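Local atomic coordinates of UPF0311 protein CA_C3321 (Clostridium acetobutylicum ATCC 824, PDB entry 3G7G), a protein that is of unknown function but belongs to the UPF0311 (DUF3237) family and folds into a closed antiparallel beta barrel. Residues I19-P24 with Q37-I42; D68-L73 with N92-V97; A75-R80 with I87-N92. All coordinates share one frame; numbering follows the deposited sequence.

Contact 1. Residues I19-P24 with Q37-I42; sequences ITVDKP and QLIPII
Ile19 and Ile41 meet methyl to methyl, their side chains crossing at a slant with CG2 of Ile19 only 3.2 Å from CG2 of Ile41, closer than two methyls usually sit. In both residues CG2 lies anti to the backbone N. Two residues along, Val21 sets its CB against CG2 of Ile39 at 3.5 Å, again at a slant. The other branch of Ile39 is used differently: with chi2 at -82° its CD1 swings over to Pro24 and lies 3.6 Å from Pro24 CB, the two side chains running alongside and pointing the same way. Gln37 also lies alongside Pro24, its OE1 near Pro24 CB, while its NE2 is hydrogen-bonded to Gln63 OE1. These strands, 11-30 and 34-47, form the first hairpin of the barrel. Here the pairing is short and splayed, the N-to-C directions of these short segments 130° apart, with one bridge, Val21 to Ile41, a non-hydrogen-bonded pair. Backbone bonds flank it: Ile42 N gives to Thr20 O at 2.8 Å and Asp22 N to Pro40 O at 3.0 Å. Beyond them Ile42 lays CG1 and CD1 against the Val21-Asp22 peptide, and Asp22 OD1 accepts from the next backbone N, that of Lys23.

Contact 2. Residues D68-L73 with N92-V97; sequences DGKCEL and NGIRTV
Cys71 and Arg95 face each other as a hydrogen-bonded antiparallel pair, and a ladder of backbone bonds is built on them. Cys71 N gives to Arg95 O and Arg95 N returns to Cys71 O, both at 2.9 Å. Two residues on, Leu73 and Gly93 repeat the pattern: Leu73 N reaches Gly93 O at 2.8 Å in an almost straight bond (178° at the hydrogen), and Gly93 N gives to Leu73 O. Between the two rungs, Glu72 and Ile94 form the non-hydrogen-bonded pair, where Ile94 CA adds a C-H...O contact to Cys71 O at 3.2 Å.

This is the open end of the hairpin of strands 71-81 and 86-96, neighbours in the eight-stranded antiparallel barrel. On the N-terminal side of Cys71 the direct pairing stops, and a water bridges the strands: it accepts from Val97 N and donates weakly to Gly69 O. Asp68 OD1 closes an Asx turn by accepting from Lys70 N, which comes from above the carboxylate plane.

Side-chain packing differs between the two faces. On the face of Cys71, Leu73 and Arg95, the arginine chain bends at chi3 (71°), and Leu73 crosses it at about a right angle. Leu73 CD2 lies over one face of the guanidinium, 4.0 Å from Arg95 NH1, while CD1 touches Arg95 CB at 3.9 Å. Cys71 SG approaches Arg95 NH2 obliquely at 3.8 Å, and Phe118 makes a cation-pi contact with the same arginine. Near the strand ends Lys70 runs alongside Thr96, CG to CG2 3.9 Å, and its NZ gives a hydrogen bond to Met135 O of the third subunit. Glu72 turns its carboxylate to a salt bridge with Arg66.

Contact 3. Residues A75-R80 with I87-N92; sequences ARYAIR and IYIENN
Arg76 and Glu90 form a salt bridge across the hairpin of strands 71-81 and 86-96, an antiparallel ladder in the barrel wall. Arg76 NE gives to Glu90 OE2 at 3.0 Å, nearly straight (171°). The acceptor lies in the guanidinium plane, yet the donor comes from above the carboxylate, the two planes standing 84° apart. The arginine chain is extended from CG to NE, alongside the glutamate, which bends at chi2 (-85°) to bring its carboxylate over. Tyr88 OH lies 3.7 Å from Arg76 CD.

On the other face Tyr77 spreads its ring over Ile89: CE1 touches Ile89 CD1 at 3.8 Å and Ile89 CB lies over the ring face, offset toward the rim. Ile79 CG1 meets Ile87 CB at the same distance.

Between the two faces the backbone sets the register. Three hydrogen-bonded pairs, Ala75 with Asn91, Tyr77 with Ile89 and Ile79 with Ile87, each carry two N-H...O bonds, the longest being Tyr77 N to Ile89 O at 3.2 Å. Farther out, a second subunit closes on the charged face: its Ser74 OG bonds Arg76 NH2 and its Ser62 OG bonds Tyr88 OH. Thr120 holds Asn91 OD1, while a water sits 3.2 Å from Tyr77 OH and gives Asn91 ND2 a weak acceptor.

From the N terminus, contact 1 comes first: residues 37-42 return to 19-24 and close the hairpin of strands 11-30 and 34-47. The chain then passes through strand 53-65, which lies between the two hairpins in the sheet. Contact 2 opens at 68-73, where the chain enters strand 71-81, but contact 3 is nested inside its loop: 75-80 pairs with 87-92 near the turn before 92-97 reaches back to 68-73. Contacts 2 and 3 share Asn92 and lie on opposite sides of the chain's centre, their centres about 19 Å apart. Contact 1 touches contact 3 through Ile41 CD1, 3.5 Å from Tyr77 CD2, tying the two hairpins together.

Contact 1. Residues I19-P24 with Q37-I42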
ATOM      1  N   ILE A  19      -3.315 -15.197  20.102  1.00 33.22           N
ATOM      2  CA  ILE A  19      -2.317 -14.195  20.407  1.00 33.77           C
ATOM      3  C   ILE A  19      -2.590 -13.500  21.738  1.00 33.31           C
ATOM      4  O   ILE A  19      -3.705 -13.076  21.994  1.00 33.75           O
ATOM      5  CB  ILE A  19      -2.326 -13.081  19.312  1.00 33.72           C
ATOM      6  CG1 ILE A  19      -1.807 -13.625  17.987  1.00 35.51           C
ATOM      7  CG2 ILE A  19      -1.468 -11.925  19.717  1.00 33.50           C
ATOM      8  CD1 ILE A  19      -2.058 -12.701  16.806  1.00 35.71           C
ATOM      9  N   THR A  20      -1.546 -13.345  22.543  1.00 33.27           N
ATOM     10  CA  THR A  20      -1.564 -12.510  23.722  1.00 33.75           C
ATOM     11  C   THR A  20      -0.950 -11.170  23.334  1.00 33.54           C
ATOM     12  O   THR A  20       0.137 -11.108  22.778  1.00 32.89           O
ATOM     13  CB  THR A  20      -0.748 -13.156  24.873  1.00 34.05           C
ATOM     14  OG1 THR A  20      -1.252 -14.474  25.144  1.00 34.22           O
ATOM     15  CG2 THR A  20      -0.811 -12.343  26.145  1.00 32.31           C
ATOM     16  N   VAL A  21      -1.658 -10.094  23.640  1.00 34.16           N
ATOM     17  CA  VAL A  21      -1.174  -8.752  23.369  1.00 34.73           C
ATOM     18  C   VAL A  21      -0.943  -7.974  24.661  1.00 35.46           C
ATOM     19  O   VAL A  21      -1.623  -8.196  25.663  1.00 35.20           O
ATOM     20  CB  VAL A  21      -2.159  -7.961  22.492  1.00 34.74           C
ATOM     21  CG1 VAL A  21      -2.344  -8.634  21.145  1.00 33.24           C
ATOM     22  CG2 VAL A  21      -3.494  -7.773  23.207  1.00 34.81           C
ATOM     23  N   ASP A  22       0.016  -7.047  24.618  1.00 35.73           N
ATOM     24  CA  ASP A  22       0.231  -6.122  25.723  1.00 35.88           C
ATOM     25  C   ASP A  22      -0.846  -5.015  25.716  1.00 36.08           C
ATOM     26  O   ASP A  22      -1.766  -4.997  24.876  1.00 35.50           O
ATOM     27  CB  ASP A  22       1.640  -5.532  25.631  1.00 36.27           C
ATOM     28  CG  ASP A  22       2.287  -5.304  26.990  1.00 38.06           C
ATOM     29  OD1 ASP A  22       1.586  -4.899  27.946  1.00 43.08           O
ATOM     30  OD2 ASP A  22       3.512  -5.523  27.099  1.00 39.51           O
ATOM     31  N   LYS A  23      -0.749  -4.104  26.678  1.00 36.33           N
ATOM     32  CA  LYS A  23      -1.619  -2.947  26.710  1.00 36.70           C
ATOM     33  C   LYS A  23      -1.290  -2.033  25.530  1.00 35.67           C
ATOM     34  O   LYS A  23      -0.136  -1.959  25.131  1.00 34.78           O
ATOM     35  CB  LYS A  23      -1.450  -2.182  28.033  1.00 37.44           C
ATOM     36  CG  LYS A  23      -0.138  -1.385  28.188  1.00 40.11           C
ATOM     37  CD  LYS A  23      -0.037  -0.624  29.578  1.00 40.62           C
ATOM     38  CE  LYS A  23      -1.291   0.201  29.905  1.00 43.06           C
ATOM     39  NZ  LYS A  23      -1.083   1.233  30.987  1.00 45.05           N
ATOM     40  N   PRO A  24      -2.304  -1.335  24.984  1.00 34.91           N
ATOM     41  CA  PRO A  24      -2.101  -0.426  23.867  1.00 34.42           C
ATOM     42  C   PRO A  24      -1.087   0.644  24.188  1.00 33.87           C
ATOM     43  O   PRO A  24      -1.027   1.075  25.335  1.00 33.35           O
ATOM     44  CB  PRO A  24      -3.450   0.249  23.724  1.00 34.60           C
ATOM     45  CG  PRO A  24      -4.422  -0.723  24.293  1.00 35.87           C
ATOM     46  CD  PRO A  24      -3.714  -1.380  25.402  1.00 34.71           C
ATOM     47  N   GLN A  37      -3.257   3.825  18.060  1.00 28.19           N
ATOM     48  CA  GLN A  37      -2.486   3.119  19.061  1.00 29.51           C
ATOM     49  C   GLN A  37      -1.706   1.976  18.434  1.00 28.87           C
ATOM     50  O   GLN A  37      -2.133   1.420  17.429  1.00 27.91           O
ATOM     51  CB  GLN A  37      -3.415   2.544  20.146  1.00 29.87           C
ATOM     52  CG  GLN A  37      -4.707   2.067  19.576  1.00 33.06           C
ATOM     53  CD  GLN A  37      -5.644   1.475  20.583  1.00 33.67           C
ATOM     54  OE1 GLN A  37      -5.705   1.918  21.726  1.00 38.38           O
ATOM     55  NE2 GLN A  37      -6.403   0.456  20.154  1.00 36.72           N
ATOM     56  N   LEU A  38      -0.594   1.615  19.075  1.00 28.91           N
ATOM     57  CA  LEU A  38       0.231   0.459  18.695  1.00 28.88           C
ATOM     58  C   LEU A  38       0.074  -0.640  19.747  1.00 29.33           C
ATOM     59  O   LEU A  38       0.275  -0.396  20.943  1.00 28.19           O
ATOM     60  CB  LEU A  38       1.688   0.863  18.605  1.00 28.23           C
ATOM     61  CG  LEU A  38       1.986   2.056  17.706  1.00 28.93           C
ATOM     62  CD1 LEU A  38       3.454   2.498  17.824  1.00 28.63           C
ATOM     63  CD2 LEU A  38       1.605   1.696  16.274  1.00 29.16           C
ATOM     64  N   ILE A  39      -0.318  -1.832  19.304  1.00 29.94           N
ATOM     65  CA  ILE A  39      -0.518  -2.972  20.191  1.00 30.19           C
ATOM     66  C   ILE A  39       0.615  -3.980  20.011  1.00 30.36           C
ATOM     67  O   ILE A  39       0.717  -4.615  18.958  1.00 30.57           O
ATOM     68  CB  ILE A  39      -1.842  -3.692  19.929  1.00 30.83           C
ATOM     69  CG1 ILE A  39      -2.983  -2.688  19.826  1.00 31.23           C
ATOM     70  CG2 ILE A  39      -2.087  -4.752  21.022  1.00 30.48           C
ATOM     71  CD1 ILE A  39      -3.513  -2.254  21.103  1.00 31.86           C
ATOM     72  N   PRO A  40       1.498  -4.109  21.025  1.00 30.50           N
ATOM     73  CA  PRO A  40       2.525  -5.144  20.974  1.00 30.22           C
ATOM     74  C   PRO A  40       1.928  -6.533  21.082  1.00 30.45           C
ATOM     75  O   PRO A  40       0.931  -6.710  21.781  1.00 30.33           O
ATOM     76  CB  PRO A  40       3.439  -4.811  22.165  1.00 30.70           C
ATOM     77  CG  PRO A  40       3.095  -3.384  22.553  1.00 29.89           C
ATOM     78  CD  PRO A  40       1.633  -3.257  22.224  1.00 30.26           C
ATOM     79  N   ILE A  41       2.515  -7.490  20.361  1.00 30.29           N
ATOM     80  CA  ILE A  41       2.098  -8.893  20.427  1.00 30.75           C
ATOM     81  C   ILE A  41       3.114  -9.611  21.322  1.00 30.68           C
ATOM     82  O   ILE A  41       4.267  -9.731  20.969  1.00 31.41           O
ATOM     83  CB  ILE A  41       1.997  -9.538  19.012  1.00 30.68           C
ATOM     84  CG1 ILE A  41       0.949  -8.794  18.165  1.00 31.49           C
ATOM     85  CG2 ILE A  41       1.588 -11.019  19.119  1.00 30.65           C
ATOM     86  CD1 ILE A  41       1.140  -8.930  16.605  1.00 31.08           C
ATOM     87  N   ILE A  42       2.713 -10.037  22.514  1.00 31.43           N
ATOM     88  CA  ILE A  42       3.671 -10.656  23.437  1.00 31.51           C
ATOM     89  C   ILE A  42       4.042 -12.046  22.929  1.00 31.07           C
ATOM     90  O   ILE A  42       5.195 -12.446  22.949  1.00 30.79           O
ATOM     91  CB  ILE A  42       3.121 -10.775  24.875  1.00 32.99           C
ATOM     92  CG1 ILE A  42       2.729  -9.400  25.445  1.00 32.97           C
ATOM     93  CG2 ILE A  42       4.162 -11.448  25.799  1.00 32.34           C
ATOM     94  CD1 ILE A  42       1.847  -9.499  26.700  1.00 32.71           C
TER

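Contact 2. Residues D68-L73 with N92-V97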
ATOM      1  N   ASP A  68     -16.047   7.734  13.378  1.00 30.68           N
ATOM      2  CA  ASP A  68     -17.336   7.024  13.265  1.00 30.56           C
ATOM      3  C   ASP A  68     -17.367   5.672  13.981  1.00 30.31           C
ATOM      4  O   ASP A  68     -18.372   4.964  13.953  1.00 30.45           O
ATOM      5  CB  ASP A  68     -17.716   6.828  11.784  1.00 31.65           C
ATOM      6  CG  ASP A  68     -16.899   5.696  11.072  1.00 34.48           C
ATOM      7  OD1 ASP A  68     -15.776   5.300  11.513  1.00 35.92           O
ATOM      8  OD2 ASP A  68     -17.419   5.193  10.044  1.00 41.75           O
ATOM      9  N   GLY A  69     -16.272   5.298  14.611  1.00 29.61           N
ATOM     10  CA  GLY A  69     -16.242   4.080  15.400  1.00 29.77           C
ATOM     11  C   GLY A  69     -15.542   2.902  14.750  1.00 29.38           C
ATOM     12  O   GLY A  69     -15.234   1.953  15.430  1.00 28.89           O
ATOM     13  N   LYS A  70     -15.289   2.949  13.446  1.00 30.60           N
ATOM     14  CA  LYS A  70     -14.626   1.828  12.751  1.00 31.05           C
ATOM     15  C   LYS A  70     -13.149   1.778  13.078  1.00 31.01           C
ATOM     16  O   LYS A  70     -12.470   2.795  13.000  1.00 30.24           O
ATOM     17  CB  LYS A  70     -14.801   1.937  11.241  1.00 31.85           C
ATOM     18  CG  LYS A  70     -14.081   0.849  10.500  1.00 31.88           C
ATOM     19  CD  LYS A  70     -14.449   0.792   9.060  1.00 33.10           C
ATOM     20  CE  LYS A  70     -13.716   1.853   8.226  1.00 34.23           C
ATOM     21  NZ  LYS A  70     -13.396   1.298   6.880  1.00 34.50           N
ATOM     22  N   CYS A  71     -12.664   0.593  13.454  1.00 31.28           N
ATOM     23  CA  CYS A  71     -11.246   0.378  13.691  1.00 31.11           C
ATOM     24  C   CYS A  71     -10.580  -0.246  12.446  1.00 30.79           C
ATOM     25  O   CYS A  71     -11.031  -1.278  11.936  1.00 30.68           O
ATOM     26  CB  CYS A  71     -11.082  -0.518  14.906  1.00 31.34           C
ATOM     27  SG  CYS A  71      -9.402  -0.883  15.357  1.00 34.95           S
ATOM     28  N   GLU A  72      -9.560   0.433  11.930  1.00 30.24           N
ATOM     29  CA  GLU A  72      -8.701  -0.067  10.833  1.00 29.65           C
ATOM     30  C   GLU A  72      -7.433  -0.637  11.448  1.00 28.73           C
ATOM     31  O   GLU A  72      -6.732   0.065  12.170  1.00 28.80           O
ATOM     32  CB  GLU A  72      -8.373   1.080   9.869  1.00 29.57           C
ATOM     33  CG  GLU A  72      -9.624   1.720   9.223  1.00 31.97           C
ATOM     34  CD  GLU A  72      -9.285   2.946   8.387  1.00 32.24           C
ATOM     35  OE1 GLU A  72      -8.091   3.172   8.105  1.00 39.59           O
ATOM     36  OE2 GLU A  72     -10.202   3.694   8.028  1.00 34.46           O
ATOM     37  N   LEU A  73      -7.166  -1.914  11.177  1.00 27.52           N
ATOM     38  CA  LEU A  73      -6.065  -2.663  11.763  1.00 27.34           C
ATOM     39  C   LEU A  73      -5.021  -3.049  10.721  1.00 26.01           C
ATOM     40  O   LEU A  73      -5.376  -3.490   9.633  1.00 24.93           O
ATOM     41  CB  LEU A  73      -6.612  -3.973  12.367  1.00 27.36           C
ATOM     42  CG  LEU A  73      -7.697  -3.729  13.415  1.00 29.62           C
ATOM     43  CD1 LEU A  73      -8.944  -4.422  13.024  1.00 29.73           C
ATOM     44  CD2 LEU A  73      -7.255  -4.166  14.826  1.00 31.23           C
ATOM     45  N   ASN A  92      -4.298  -6.993   7.422  1.00 27.65           N
ATOM     46  CA  ASN A  92      -4.953  -5.686   7.407  1.00 26.99           C
ATOM     47  C   ASN A  92      -6.431  -5.900   7.379  1.00 26.88           C
ATOM     48  O   ASN A  92      -6.940  -6.656   6.561  1.00 25.33           O
ATOM     49  CB  ASN A  92      -4.562  -4.838   6.184  1.00 27.81           C
ATOM     50  CG  ASN A  92      -3.090  -4.610   6.067  1.00 27.73           C
ATOM     51  OD1 ASN A  92      -2.469  -5.031   5.112  1.00 32.74           O
ATOM     52  ND2 ASN A  92      -2.531  -3.942   7.011  1.00 26.74           N
ATOM     53  N   GLY A  93      -7.143  -5.236   8.281  1.00 27.14           N
ATOM     54  CA  GLY A  93      -8.552  -5.461   8.371  1.00 27.71           C
ATOM     55  C   GLY A  93      -9.342  -4.415   9.110  1.00 27.56           C
ATOM     56  O   GLY A  93      -8.871  -3.300   9.369  1.00 26.00           O
ATOM     57  N   ILE A  94     -10.583  -4.787   9.413  1.00 28.23           N
ATOM     58  CA  ILE A  94     -11.500  -3.868  10.094  1.00 28.81           C
ATOM     59  C   ILE A  94     -12.221  -4.521  11.235  1.00 28.82           C
ATOM     60  O   ILE A  94     -12.361  -5.764  11.288  1.00 26.88           O
ATOM     61  CB  ILE A  94     -12.484  -3.198   9.135  1.00 29.28           C
ATOM     62  CG1 ILE A  94     -13.307  -4.239   8.414  1.00 31.25           C
ATOM     63  CG2 ILE A  94     -11.718  -2.288   8.112  1.00 26.92           C
ATOM     64  CD1 ILE A  94     -14.428  -3.616   7.549  1.00 31.58           C
ATOM     65  N   ARG A  95     -12.625  -3.675  12.186  1.00 29.22           N
ATOM     66  CA  ARG A  95     -13.400  -4.129  13.331  1.00 29.51           C
ATOM     67  C   ARG A  95     -14.429  -3.052  13.633  1.00 29.08           C
ATOM     68  O   ARG A  95     -14.077  -1.909  13.914  1.00 27.64           O
ATOM     69  CB  ARG A  95     -12.504  -4.394  14.539  1.00 29.11           C
ATOM     70  CG  ARG A  95     -13.283  -4.711  15.801  1.00 30.62           C
ATOM     71  CD  ARG A  95     -12.404  -5.284  16.839  1.00 32.51           C
ATOM     72  NE  ARG A  95     -11.517  -4.252  17.358  1.00 36.88           N
ATOM     73  CZ  ARG A  95     -10.257  -4.433  17.740  1.00 38.09           C
ATOM     74  NH1 ARG A  95      -9.671  -5.621  17.643  1.00 40.43           N
ATOM     75  NH2 ARG A  95      -9.574  -3.409  18.222  1.00 37.88           N
ATOM     76  N   THR A  96     -15.699  -3.430  13.522  1.00 28.85           N
ATOM     77  CA  THR A  96     -16.800  -2.528  13.731  1.00 29.68           C
ATOM     78  C   THR A  96     -17.715  -3.141  14.791  1.00 29.80           C
ATOM     79  O   THR A  96     -17.635  -4.332  15.073  1.00 28.41           O
ATOM     80  CB  THR A  96     -17.637  -2.327  12.447  1.00 29.48           C
ATOM     81  OG1 THR A  96     -18.262  -3.560  12.105  1.00 27.17           O
ATOM     82  CG2 THR A  96     -16.818  -1.883  11.297  1.00 28.49           C
ATOM     83  N   VAL A  97     -18.564  -2.293  15.360  1.00 31.55           N
ATOM     84  CA  VAL A  97     -19.649  -2.687  16.279  1.00 32.71           C
ATOM     85  C   VAL A  97     -20.925  -1.966  15.875  1.00 33.39           C
ATOM     86  O   VAL A  97     -20.854  -0.931  15.238  1.00 32.92           O
ATOM     87  CB  VAL A  97     -19.360  -2.327  17.779  1.00 32.44           C
ATOM     88  CG1 VAL A  97     -18.247  -3.188  18.333  1.00 32.87           C
ATOM     89  CG2 VAL A  97     -19.062  -0.818  17.977  1.00 32.50           C
TER
HETATM   90  O   HOH W   1     -17.691   0.437  14.613  1.00 29.63           O

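Contact 3. Residues A75-R80 with I87-N92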
ATOM      1  N   ALA A  75      -1.458  -5.244  11.167  1.00 23.14           N
ATOM      2  CA  ALA A  75      -0.472  -5.985  12.005  1.00 23.18           C
ATOM      3  C   ALA A  75       0.700  -6.542  11.207  1.00 23.09           C
ATOM      4  O   ALA A  75       0.522  -6.999  10.092  1.00 24.28           O
ATOM      5  CB  ALA A  75      -1.168  -7.151  12.807  1.00 22.10           C
ATOM      6  N   ARG A  76       1.915  -6.402  11.733  1.00 22.23           N
ATOM      7  CA  ARG A  76       3.077  -6.994  11.124  1.00 22.63           C
ATOM      8  C   ARG A  76       3.773  -7.800  12.172  1.00 23.49           C
ATOM      9  O   ARG A  76       4.251  -7.238  13.188  1.00 23.35           O
ATOM     10  CB  ARG A  76       4.053  -5.945  10.642  1.00 21.67           C
ATOM     11  CG  ARG A  76       3.507  -5.017   9.615  1.00 22.38           C
ATOM     12  CD  ARG A  76       4.515  -3.927   9.355  1.00 21.49           C
ATOM     13  NE  ARG A  76       4.218  -3.236   8.127  1.00 22.18           N
ATOM     14  CZ  ARG A  76       4.889  -2.203   7.669  1.00 22.38           C
ATOM     15  NH1 ARG A  76       5.897  -1.727   8.350  1.00 23.67           N
ATOM     16  NH2 ARG A  76       4.544  -1.650   6.512  1.00 25.36           N
ATOM     17  N   TYR A  77       3.857  -9.101  11.909  1.00 23.65           N
ATOM     18  CA  TYR A  77       4.496 -10.054  12.789  1.00 23.51           C
ATOM     19  C   TYR A  77       4.859 -11.313  12.004  1.00 23.75           C
ATOM     20  O   TYR A  77       4.600 -11.396  10.805  1.00 24.09           O
ATOM     21  CB  TYR A  77       3.574 -10.369  13.963  1.00 25.11           C
ATOM     22  CG  TYR A  77       2.230 -10.947  13.599  1.00 24.45           C
ATOM     23  CD1 TYR A  77       2.002 -12.316  13.641  1.00 27.18           C
ATOM     24  CD2 TYR A  77       1.172 -10.126  13.266  1.00 27.18           C
ATOM     25  CE1 TYR A  77       0.755 -12.835  13.322  1.00 27.38           C
ATOM     26  CE2 TYR A  77      -0.061 -10.641  12.919  1.00 26.93           C
ATOM     27  CZ  TYR A  77      -0.273 -11.991  12.960  1.00 27.24           C
ATOM     28  OH  TYR A  77      -1.529 -12.491  12.634  1.00 27.76           O
ATOM     29  N   ALA A  78       5.440 -12.310  12.679  1.00 24.26           N
ATOM     30  CA  ALA A  78       6.004 -13.479  12.025  1.00 23.54           C
ATOM     31  C   ALA A  78       5.799 -14.674  12.921  1.00 24.17           C
ATOM     32  O   ALA A  78       5.644 -14.554  14.146  1.00 22.59           O
ATOM     33  CB  ALA A  78       7.488 -13.292  11.762  1.00 23.83           C
ATOM     34  N   ILE A  79       5.758 -15.822  12.289  1.00 23.92           N
ATOM     35  CA  ILE A  79       5.602 -17.054  13.020  1.00 24.87           C
ATOM     36  C   ILE A  79       6.729 -17.958  12.595  1.00 24.47           C
ATOM     37  O   ILE A  79       7.292 -17.800  11.520  1.00 24.14           O
ATOM     38  CB  ILE A  79       4.230 -17.712  12.810  1.00 25.19           C
ATOM     39  CG1 ILE A  79       3.914 -18.013  11.359  1.00 28.07           C
ATOM     40  CG2 ILE A  79       3.103 -16.799  13.267  1.00 26.08           C
ATOM     41  CD1 ILE A  79       2.519 -18.596  11.218  1.00 25.35           C
ATOM     42  N   ARG A  80       7.070 -18.882  13.479  1.00 24.84           N
ATOM     43  CA  ARG A  80       8.032 -19.903  13.231  1.00 24.95           C
ATOM     44  C   ARG A  80       7.340 -21.215  13.451  1.00 25.82           C
ATOM     45  O   ARG A  80       6.821 -21.455  14.533  1.00 23.76           O
ATOM     46  CB  ARG A  80       9.153 -19.788  14.222  1.00 25.46           C
ATOM     47  CG  ARG A  80      10.163 -20.924  14.110  1.00 26.55           C
ATOM     48  CD  ARG A  80      11.531 -20.377  14.081  1.00 28.62           C
ATOM     49  NE  ARG A  80      11.958 -20.321  12.709  1.00 32.43           N
ATOM     50  CZ  ARG A  80      12.594 -19.311  12.148  1.00 30.86           C
ATOM     51  NH1 ARG A  80      12.839 -18.178  12.805  1.00 31.47           N
ATOM     52  NH2 ARG A  80      12.925 -19.423  10.885  1.00 31.96           N
ATOM     53  N   ILE A  87       7.203 -17.576   8.535  1.00 25.65           N
ATOM     54  CA  ILE A  87       6.220 -16.865   7.726  1.00 25.90           C
ATOM     55  C   ILE A  87       6.051 -15.492   8.317  1.00 25.86           C
ATOM     56  O   ILE A  87       5.772 -15.357   9.491  1.00 24.01           O
ATOM     57  CB  ILE A  87       4.834 -17.572   7.741  1.00 26.36           C
ATOM     58  CG1 ILE A  87       4.975 -19.033   7.290  1.00 27.28           C
ATOM     59  CG2 ILE A  87       3.832 -16.840   6.793  1.00 24.54           C
ATOM     60  CD1 ILE A  87       4.490 -20.041   8.230  1.00 28.87           C
ATOM     61  N   TYR A  88       6.206 -14.487   7.465  1.00 26.83           N
ATOM     62  CA  TYR A  88       6.005 -13.104   7.788  1.00 26.38           C
ATOM     63  C   TYR A  88       4.609 -12.697   7.316  1.00 26.78           C
ATOM     64  O   TYR A  88       4.218 -12.940   6.160  1.00 28.37           O
ATOM     65  CB  TYR A  88       7.075 -12.278   7.103  1.00 26.24           C
ATOM     66  CG  TYR A  88       6.850 -10.822   7.239  1.00 26.58           C
ATOM     67  CD1 TYR A  88       6.887 -10.207   8.496  1.00 25.96           C
ATOM     68  CD2 TYR A  88       6.582 -10.042   6.126  1.00 26.59           C
ATOM     69  CE1 TYR A  88       6.655  -8.837   8.633  1.00 25.81           C
ATOM     70  CE2 TYR A  88       6.373  -8.684   6.253  1.00 26.02           C
ATOM     71  CZ  TYR A  88       6.394  -8.092   7.509  1.00 25.60           C
ATOM     72  OH  TYR A  88       6.194  -6.740   7.623  1.00 27.51           O
ATOM     73  N   ILE A  89       3.858 -12.090   8.215  1.00 26.22           N
ATOM     74  CA  ILE A  89       2.440 -11.825   8.014  1.00 26.56           C
ATOM     75  C   ILE A  89       2.196 -10.332   8.096  1.00 26.42           C
ATOM     76  O   ILE A  89       2.651  -9.717   9.035  1.00 25.90           O
ATOM     77  CB  ILE A  89       1.592 -12.487   9.128  1.00 26.22           C
ATOM     78  CG1 ILE A  89       1.935 -13.954   9.222  1.00 26.14           C
ATOM     79  CG2 ILE A  89       0.066 -12.307   8.885  1.00 26.12           C
ATOM     80  CD1 ILE A  89       1.007 -14.734  10.037  1.00 26.93           C
ATOM     81  N   GLU A  90       1.544  -9.776   7.076  1.00 26.69           N
ATOM     82  CA  GLU A  90       0.940  -8.451   7.110  1.00 27.76           C
ATOM     83  C   GLU A  90      -0.563  -8.687   7.059  1.00 27.29           C
ATOM     84  O   GLU A  90      -1.048  -9.220   6.073  1.00 27.11           O
ATOM     85  CB  GLU A  90       1.374  -7.659   5.894  1.00 29.39           C
ATOM     86  CG  GLU A  90       2.316  -6.546   6.137  1.00 34.04           C
ATOM     87  CD  GLU A  90       1.570  -5.254   6.551  1.00 39.89           C
ATOM     88  OE1 GLU A  90       0.480  -5.377   7.191  1.00 44.89           O
ATOM     89  OE2 GLU A  90       2.071  -4.141   6.233  1.00 36.82           O
ATOM     90  N   ASN A  91      -1.283  -8.340   8.129  1.00 27.27           N
ATOM     91  CA  ASN A  91      -2.715  -8.650   8.266  1.00 27.24           C
ATOM     92  C   ASN A  91      -3.485  -7.352   8.423  1.00 27.39           C
ATOM     93  O   ASN A  91      -3.304  -6.651   9.424  1.00 26.10           O
ATOM     94  CB  ASN A  91      -2.941  -9.568   9.495  1.00 26.89           C
ATOM     95  CG  ASN A  91      -4.243 -10.364   9.419  1.00 27.75           C
ATOM     96  OD1 ASN A  91      -4.942 -10.328   8.433  1.00 25.65           O
ATOM     97  ND2 ASN A  91      -4.564 -11.085  10.477  1.00 28.74           N
ATOM     98  N   ASN A  92      -4.298  -6.993   7.422  1.00 27.65           N
ATOM     99  CA  ASN A  92      -4.953  -5.686   7.407  1.00 26.99           C
ATOM    100  C   ASN A  92      -6.431  -5.900   7.379  1.00 26.88           C
ATOM    101  O   ASN A  92      -6.940  -6.656   6.561  1.00 25.33           O
ATOM    102  CB  ASN A  92      -4.562  -4.838   6.184  1.00 27.81           C
ATOM    103  CG  ASN A  92      -3.090  -4.610   6.067  1.00 27.73           C
ATOM    104  OD1 ASN A  92      -2.469  -5.031   5.112  1.00 32.74           O
ATOM    105  ND2 ASN A  92      -2.531  -3.942   7.011  1.00 26.74           N
TER
HETATM  106  O   HOH W   2      -3.236  -9.847  13.403  1.00 36.76           O